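PDB 2OX7: YopX protein domain-containing protein, which is of unknown function but belongs to the YopX family and is built largely of beta-strands. Local coordinates for the interface of chains A and B. Numbering follows the deposited sequence. Chains: chain A/B, Hypothetical protein.

The interface of chains A and B. Residues chain A 24, 32-34, 54, 56; chain B 38, 40, 48-49.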
loop_
_atom_site.group_PDB
_atom_site.type_symbol
_atom_site.label_atom_id
_atom_site.label_comp_id
_atom_site.label_asym_id
_atom_site.label_seq_id
_atom_site.Cartn_x
_atom_site.Cartn_y
_atom_site.Cartn_z
ATOM N N LEU A 24 -9.128 -5.433 28.191
ATOM C CA LEU A 24 -10.217 -6.415 28.222
ATOM C C LEU A 24 -11.480 -5.811 27.619
ATOM O O LEU A 24 -11.925 -4.747 28.043
ATOM C CB LEU A 24 -10.474 -6.923 29.663
ATOM C CG LEU A 24 -9.566 -8.009 30.272
ATOM C CD1 LEU A 24 -8.098 -7.658 30.247
ATOM C CD2 LEU A 24 -9.973 -8.297 31.733
ATOM N N ILE A 32 -13.709 -2.551 28.777
ATOM C CA ILE A 32 -14.400 -2.451 30.063
ATOM C C ILE A 32 -13.458 -2.689 31.243
ATOM O O ILE A 32 -13.807 -2.396 32.392
ATOM C CB ILE A 32 -15.668 -3.346 30.119
ATOM C CG1 ILE A 32 -15.319 -4.832 29.917
ATOM C CG2 ILE A 32 -16.718 -2.844 29.106
ATOM C CD1 ILE A 32 -16.477 -5.816 30.261
ATOM N N ALA A 33 -12.258 -3.194 30.960
ATOM C CA ALA A 33 -11.245 -3.386 31.999
ATOM C C ALA A 33 -9.843 -3.288 31.436
ATOM O O ALA A 33 -9.633 -3.382 30.222
ATOM C CB ALA A 33 -11.436 -4.741 32.714
ATOM N N ILE A 34 -8.890 -3.110 32.337
ATOM C CA ILE A 34 -7.494 -3.171 31.979
ATOM C C ILE A 34 -6.704 -3.874 33.073
ATOM O O ILE A 34 -6.847 -3.565 34.264
ATOM C CB ILE A 34 -6.940 -1.754 31.628
ATOM C CG1 ILE A 34 -5.543 -1.839 31.019
ATOM C CG2 ILE A 34 -7.004 -0.793 32.827
ATOM C CD1 ILE A 34 -5.130 -0.532 30.336
ATOM N N TYR A 54 -4.948 -3.311 38.185
ATOM C CA TYR A 54 -6.040 -3.325 37.230
ATOM C C TYR A 54 -6.940 -2.118 37.416
ATOM O O TYR A 54 -6.795 -1.350 38.381
ATOM C CB TYR A 54 -6.855 -4.621 37.368
ATOM C CG TYR A 54 -7.783 -4.647 38.577
ATOM C CD1 TYR A 54 -9.141 -4.373 38.438
ATOM C CD2 TYR A 54 -7.295 -4.929 39.857
ATOM C CE1 TYR A 54 -10.008 -4.385 39.544
ATOM C CE2 TYR A 54 -8.159 -4.943 40.979
ATOM C CZ TYR A 54 -9.511 -4.665 40.803
ATOM O OH TYR A 54 -10.379 -4.666 41.885
ATOM N N THR A 56 -11.350 -1.033 36.167
ATOM C CA THR A 56 -12.526 -1.408 35.369
ATOM C C THR A 56 -13.428 -0.212 35.110
ATOM O O THR A 56 -13.274 0.839 35.737
ATOM C CB THR A 56 -13.348 -2.614 35.955
ATOM O OG1 THR A 56 -14.432 -2.129 36.769
ATOM C CG2 THR A 56 -12.471 -3.584 36.757
ATOM N N PHE B 38 -14.995 -13.604 31.255
ATOM C CA PHE B 38 -14.829 -12.793 32.460
ATOM C C PHE B 38 -16.038 -11.866 32.629
ATOM O O PHE B 38 -16.742 -11.559 31.662
ATOM C CB PHE B 38 -13.521 -11.962 32.401
ATOM C CG PHE B 38 -13.575 -10.785 31.438
ATOM C CD1 PHE B 38 -13.995 -9.532 31.872
ATOM C CD2 PHE B 38 -13.202 -10.934 30.105
ATOM C CE1 PHE B 38 -14.062 -8.432 30.981
ATOM C CE2 PHE B 38 -13.258 -9.852 29.210
ATOM C CZ PHE B 38 -13.700 -8.597 29.651
ATOM N N ILE B 40 -17.240 -8.118 34.925
ATOM C CA ILE B 40 -16.910 -7.039 35.845
ATOM C C ILE B 40 -18.011 -6.981 36.903
ATOM O O ILE B 40 -19.163 -6.628 36.618
ATOM C CB ILE B 40 -16.717 -5.673 35.111
ATOM C CG1 ILE B 40 -15.278 -5.520 34.596
ATOM C CG2 ILE B 40 -16.960 -4.503 36.038
ATOM C CD1 ILE B 40 -14.808 -6.578 33.647
ATOM N N GLU B 48 -14.181 -5.322 40.505
ATOM C CA GLU B 48 -13.302 -6.475 40.395
ATOM C C GLU B 48 -13.469 -7.111 39.008
ATOM O O GLU B 48 -14.530 -6.986 38.387
ATOM C CB GLU B 48 -13.648 -7.473 41.512
ATOM C CG GLU B 48 -12.789 -8.729 41.564
ATOM C CD GLU B 48 -13.196 -9.669 42.695
ATOM O OE1 GLU B 48 -12.734 -9.453 43.839
ATOM O OE2 GLU B 48 -13.972 -10.627 42.440
ATOM N N ILE B 49 -12.417 -7.764 38.513
ATOM C CA ILE B 49 -12.521 -8.567 37.291
ATOM C C ILE B 49 -12.709 -10.000 37.731
ATOM O O ILE B 49 -11.798 -10.594 38.301
ATOM C CB ILE B 49 -11.245 -8.495 36.389
ATOM C CG1 ILE B 49 -10.927 -7.054 35.977
ATOM C CG2 ILE B 49 -11.406 -9.377 35.148
ATOM C CD1 ILE B 49 -9.519 -6.881 35.427
#
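A:Leu24, A:Ala33 and A:Thr56, on strands 21-25, 31-35 and 54-56, face B:Phe38, B:Ile40 and B:Ile49 on strands 37-40 and 49-52, all with extended backbones, whereas A:Ile32 departs from this with psi -13°. The patch is a worked example of two beta surfaces meeting mainly through apolar side chains, with no polar pair joining the chains here. B:Ile49 stands near its middle: its CD1 lies 3.9 Å from A:Tyr54 CD1 and also meets the methyl of A:Ala33, while its CG2 branch meets A:Leu24 CD2 tip to tip. With CG1 anti to the carbonyl carbon (chi1 -58°), the longer arm of B:Ile49 points between the tyrosine and the alanine. A:Thr56 lies alongside B:Ile40 and B:Ile49, pointing the opposite way to each; its CB approaches B:Ile40 CG1 at 3.7 Å, and its hydroxyl OG1 rests against B:Ile40 CG2, a van der Waals contact. At the other end, A:Leu24 caps B:Phe38, with CD2 4.1 Å above the ring centre, while A:Leu24 CB touches CZ at 3.6 Å. A:Ile32 CG1 sits at the ring's edge, in plane, 4.0 Å from B:Phe38 CE1; A:Ile32 CD1 tilts to the side opposite the leucine, touching CE1 at 3.6 Å and meeting B:Ile40 CD1, itself at the edge. B:Phe38 is thus held from a face and an edge, which should limit its tilting. At the opposite margin, A:Tyr54 OH lies 3.7 Å from B:Glu48 CA, laying the phenol beside the backbone just before strand 49-52. The patch hides 242 Å² and recurs with the chains exchanged in a two-fold interface, whose role in solution the structure alone does not show; within each chain it draws on strands of the N-terminal half.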